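Local structure of Xaa-Pro dipeptidase (Pyrococcus horikoshii, 1WY2) at residues N30-Y33 with A37-L40; Y44-G49 with K83-I88. The protein probably splits dipeptides that carry proline at the C-terminal position and a nonpolar amino acid before it, as a homodimeric metalloenzyme of the M24B peptidase family. All coordinates share one frame; numbering follows the deposited sequence.

Contact 1 (N30-Y33 with A37-L40)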
loop_
_atom_site.group_PDB
_atom_site.type_symbol
_atom_site.label_atom_id
_atom_site.label_comp_id
_atom_site.label_asym_id
_atom_site.label_seq_id
_atom_site.Cartn_x
_atom_site.Cartn_y
_atom_site.Cartn_z
ATOM N N ASN A 30 9.774 -5.312 8.196
ATOM C CA ASN A 30 10.746 -5.546 9.259
ATOM C C ASN A 30 10.297 -6.653 10.202
ATOM O O ASN A 30 11.116 -7.437 10.688
ATOM C CB ASN A 30 11.010 -4.257 10.042
ATOM C CG ASN A 30 11.721 -3.217 9.204
ATOM O OD1 ASN A 30 12.538 -3.560 8.354
ATOM N ND2 ASN A 30 11.428 -1.946 9.446
ATOM N N VAL A 31 8.998 -6.723 10.470
ATOM C CA VAL A 31 8.490 -7.773 11.345
ATOM C C VAL A 31 8.754 -9.119 10.681
ATOM O O VAL A 31 9.155 -10.081 11.336
ATOM C CB VAL A 31 6.979 -7.613 11.598
ATOM C CG1 VAL A 31 6.441 -8.823 12.359
ATOM C CG2 VAL A 31 6.732 -6.344 12.387
ATOM N N TYR A 32 8.535 -9.185 9.371
ATOM C CA TYR A 32 8.767 -10.423 8.635
ATOM C C TYR A 32 10.256 -10.747 8.595
ATOM O O TYR A 32 10.667 -11.892 8.811
ATOM C CB TYR A 32 8.252 -10.307 7.197
ATOM C CG TYR A 32 8.588 -11.527 6.370
ATOM C CD1 TYR A 32 7.928 -12.736 6.584
ATOM C CD2 TYR A 32 9.621 -11.497 5.431
ATOM C CE1 TYR A 32 8.292 -13.887 5.892
ATOM C CE2 TYR A 32 9.995 -12.649 4.732
ATOM C CZ TYR A 32 9.326 -13.838 4.972
ATOM O OH TYR A 32 9.702 -14.987 4.306
ATOM N N TYR A 33 11.063 -9.731 8.315
ATOM C CA TYR A 33 12.505 -9.913 8.225
ATOM C C TYR A 33 13.083 -10.519 9.498
ATOM O O TYR A 33 13.906 -11.428 9.449
ATOM C CB TYR A 33 13.189 -8.572 7.964
ATOM C CG TYR A 33 14.672 -8.684 7.678
ATOM C CD1 TYR A 33 15.131 -9.208 6.470
ATOM C CD2 TYR A 33 15.616 -8.251 8.609
ATOM C CE1 TYR A 33 16.497 -9.294 6.193
ATOM C CE2 TYR A 33 16.981 -8.333 8.344
ATOM C CZ TYR A 33 17.415 -8.856 7.135
ATOM O OH TYR A 33 18.763 -8.943 6.872
ATOM N N ALA A 37 7.192 -13.879 10.552
ATOM C CA ALA A 37 5.733 -13.785 10.637
ATOM C C ALA A 37 5.205 -12.616 9.805
ATOM O O ALA A 37 5.908 -11.628 9.589
ATOM C CB ALA A 37 5.312 -13.615 12.090
ATOM N N SER A 38 3.960 -12.727 9.350
ATOM C CA SER A 38 3.349 -11.670 8.548
ATOM C C SER A 38 1.973 -11.259 9.073
ATOM O O SER A 38 0.965 -11.403 8.378
ATOM C CB SER A 38 3.223 -12.123 7.092
ATOM O OG SER A 38 4.485 -12.460 6.554
ATOM N N PRO A 39 1.913 -10.739 10.309
ATOM C CA PRO A 39 0.622 -10.325 10.865
ATOM C C PRO A 39 0.008 -9.194 10.048
ATOM O O PRO A 39 0.518 -8.074 10.037
ATOM C CB PRO A 39 0.980 -9.901 12.286
ATOM C CG PRO A 39 2.385 -9.398 12.138
ATOM C CD PRO A 39 3.007 -10.445 11.251
ATOM N N LEU A 40 -1.086 -9.501 9.360
ATOM C CA LEU A 40 -1.808 -8.524 8.539
ATOM C C LEU A 40 -2.268 -7.344 9.391
ATOM O O LEU A 40 -2.133 -6.180 9.033
ATOM C CB LEU A 40 -3.033 -9.197 7.914
ATOM C CG LEU A 40 -2.667 -10.363 6.998
ATOM C CD1 LEU A 40 -2.224 -11.599 7.784
ATOM C CD2 LEU A 40 -3.834 -10.803 6.118
#
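The phenol ring of Tyr32 meets the carbonyl oxygen of Ala37 at its edge: Ala37 O lies in the plane of the ring, 3.8 Å from Tyr32 CD1. Ser38 OG approaches the same carbon obliquely, 3.5 Å from Tyr32 CD1, without a hydrogen bond between the two side chains. The ring also stacks with that of His219, from the metallopeptidase part of the chain. With CG anti to the backbone N (chi1 175°), the ring starts out beside its own carbonyl carbon, which turns its CD1 edge to the carbonyl oxygen of Ala37. The same oxygen receives a CA-H...O contact from the backbone, Tyr32 CA to Ala37 O at 3.2 Å, with a bent angle of 132° at the hydrogen. The chain has just left helix 28-35 of the creatinase/prolidase N-terminal domain and passes along the side of its Val31 and Tyr32 on the way to strand 44-48. Ser35 OG, which is hydrogen-bonded to both Val31 O and Ala37 N, ties the last turn of the helix to Ala37 in the loop that follows. Farther along, Val31 and Pro39 reach toward each other tip to tip, Val31 CG1 lying 4.0 Å from Pro39 CD. A branched valine and a compact proline ring suit this buried place, since both bring carbon alone to the touching surface; Leu54 of strand 51-57 packs on Val31 and on the methyl of Ala37.

Contact 2 (Y44-G49 with K83-I88); sequences YILITG and KALEGI
Leu46 projects from strand 44-48 of the mixed six-stranded sheet onto the end of helix 78-85, a helix-on-sheet contact within the alpha/beta N-terminal domain. Its CG stands anti to the backbone N (chi1 -177°), and both methyls of the fork meet Leu85: CD1 of Leu46 presses on CD1 of Leu85 at 3.5 Å, tighter than usual for two carbons, while CD2 of Leu46 lies 4.0 Å from Leu85 CD2. In Leu85 the CG stands beside the backbone N (chi1 -75°), which carries its methyls to the strand although CB does not point straight at it; the two leucines slide past each other in opposite directions. Leucine suits both positions because its forked end offers two methyls to an apolar neighbour. An alanine in place of Leu46 would probably open a gap beneath the helix end, leaving the methyls of Leu85 and Ile88 without their partner on the strand. From Leu85 the chain makes a type II turn to Ile88; Gly87, at phi 109°, fits because a side chain there would jam against the preceding carbonyl oxygen. The turn, closed by Ile88 N to Leu85 O, brings Ile88 toward the strand, where its CD1 sits 4.2 Å from Leu46 CD1.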
loop_
_atom_site.group_PDB
_atom_site.type_symbol
_atom_site.label_atom_id
_atom_site.label_comp_id
_atom_site.label_asym_id
_atom_site.label_seq_id
_atom_site.Cartn_x
_atom_site.Cartn_y
_atom_site.Cartn_z
ATOM N N TYR A 44 3.756 -6.431 16.613
ATOM C CA TYR A 44 4.814 -5.631 17.214
ATOM C C TYR A 44 5.856 -6.509 17.883
ATOM O O TYR A 44 5.524 -7.320 18.746
ATOM C CB TYR A 44 4.243 -4.676 18.267
ATOM C CG TYR A 44 3.041 -3.887 17.805
ATOM C CD1 TYR A 44 1.752 -4.395 17.953
ATOM C CD2 TYR A 44 3.193 -2.640 17.202
ATOM C CE1 TYR A 44 0.641 -3.679 17.513
ATOM C CE2 TYR A 44 2.091 -1.917 16.757
ATOM C CZ TYR A 44 0.818 -2.442 16.916
ATOM O OH TYR A 44 -0.277 -1.731 16.479
ATOM N N ILE A 45 7.113 -6.353 17.483
ATOM C CA ILE A 45 8.189 -7.121 18.096
ATOM C C ILE A 45 8.872 -6.243 19.135
ATOM O O ILE A 45 9.258 -5.109 18.843
ATOM C CB ILE A 45 9.259 -7.553 17.070
ATOM C CG1 ILE A 45 8.624 -8.386 15.956
ATOM C CG2 ILE A 45 10.347 -8.369 17.775
ATOM C CD1 ILE A 45 9.604 -8.820 14.884
ATOM N N LEU A 46 8.998 -6.755 20.356
ATOM C CA LEU A 46 9.668 -6.014 21.416
ATOM C C LEU A 46 10.951 -6.766 21.749
ATOM O O LEU A 46 10.912 -7.937 22.130
ATOM C CB LEU A 46 8.784 -5.917 22.664
ATOM C CG LEU A 46 9.371 -5.093 23.814
ATOM C CD1 LEU A 46 9.606 -3.661 23.355
ATOM C CD2 LEU A 46 8.424 -5.124 25.003
ATOM N N ILE A 47 12.082 -6.088 21.596
ATOM C CA ILE A 47 13.381 -6.691 21.867
ATOM C C ILE A 47 14.047 -6.056 23.083
ATOM O O ILE A 47 14.160 -4.830 23.171
ATOM C CB ILE A 47 14.324 -6.527 20.650
ATOM C CG1 ILE A 47 13.742 -7.261 19.439
ATOM C CG2 ILE A 47 15.710 -7.071 20.981
ATOM C CD1 ILE A 47 14.439 -6.941 18.126
ATOM N N THR A 48 14.463 -6.896 24.028
ATOM C CA THR A 48 15.164 -6.424 25.219
ATOM C C THR A 48 16.530 -7.104 25.201
ATOM O O THR A 48 16.812 -7.905 24.313
ATOM C CB THR A 48 14.431 -6.796 26.531
ATOM O OG1 THR A 48 14.420 -8.218 26.696
ATOM C CG2 THR A 48 13.011 -6.275 26.510
ATOM N N GLY A 49 17.374 -6.794 26.177
ATOM C CA GLY A 49 18.701 -7.386 26.200
ATOM C C GLY A 49 18.766 -8.901 26.266
ATOM O O GLY A 49 19.759 -9.499 25.850
ATOM N N LYS A 83 1.169 -2.111 28.572
ATOM C CA LYS A 83 1.543 -2.541 29.912
ATOM C C LYS A 83 2.869 -3.294 29.858
ATOM O O LYS A 83 3.693 -3.190 30.765
ATOM C CB LYS A 83 0.457 -3.438 30.509
ATOM C CG LYS A 83 0.731 -3.850 31.947
ATOM C CD LYS A 83 -0.457 -4.567 32.562
ATOM C CE LYS A 83 -0.203 -4.888 34.027
ATOM N NZ LYS A 83 -1.387 -5.523 34.668
ATOM N N ALA A 84 3.068 -4.048 28.782
ATOM C CA ALA A 84 4.292 -4.817 28.598
ATOM C C ALA A 84 5.487 -3.885 28.409
ATOM O O ALA A 84 6.623 -4.240 28.726
ATOM C CB ALA A 84 4.149 -5.736 27.392
ATOM N N LEU A 85 5.218 -2.689 27.893
ATOM C CA LEU A 85 6.259 -1.699 27.647
ATOM C C LEU A 85 6.580 -0.851 28.877
ATOM O O LEU A 85 7.591 -0.151 28.905
ATOM C CB LEU A 85 5.844 -0.783 26.487
ATOM C CG LEU A 85 5.906 -1.306 25.044
ATOM C CD1 LEU A 85 7.347 -1.330 24.575
ATOM C CD2 LEU A 85 5.283 -2.689 24.948
ATOM N N GLU A 86 5.721 -0.914 29.892
ATOM C CA GLU A 86 5.924 -0.141 31.115
ATOM C C GLU A 86 7.286 -0.407 31.748
ATOM O O GLU A 86 7.668 -1.555 31.961
ATOM C CB GLU A 86 4.833 -0.463 32.139
ATOM C CG GLU A 86 3.421 -0.120 31.696
ATOM C CD GLU A 86 2.394 -0.377 32.787
ATOM O OE1 GLU A 86 2.312 -1.526 33.274
ATOM O OE2 GLU A 86 1.667 0.570 33.158
ATOM N N GLY A 87 8.015 0.663 32.052
ATOM C CA GLY A 87 9.319 0.513 32.670
ATOM C C GLY A 87 10.471 0.866 31.749
ATOM O O GLY A 87 11.593 1.088 32.205
ATOM N N ILE A 88 10.194 0.919 30.452
ATOM C CA ILE A 88 11.216 1.247 29.467
ATOM C C ILE A 88 11.525 2.742 29.467
ATOM O O ILE A 88 10.623 3.571 29.352
ATOM C CB ILE A 88 10.768 0.830 28.051
ATOM C CG1 ILE A 88 10.519 -0.681 28.015
ATOM C CG2 ILE A 88 11.826 1.229 27.032
ATOM C CD1 ILE A 88 9.944 -1.182 26.706
#

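In the fold
Contacts 1 and 2 follow one another in the N-terminal domain, their centres about 18 Å apart. Helix 28-35 leads through the loop of contact 1 into strand 44-48 of contact 2, and the two meet where Ile45 CD1 touches Val31 O at 3.8 Å. Alternation along the strand explains the division: Ile45 faces the helix of contact 1, whereas Leu46 is turned toward helix 78-85. Strand 51-57 serves both: Tyr55, next to the Leu54 beside contact 1, packs on Leu46. Neither reaches the two zinc ions held by Asp212, Asp223, His287, Glu316 and Glu330; the side chain of Leu46 lies about 9 Å from a bound magnesium ion. Their centres lie about 16 and 29 Å from that of the chain.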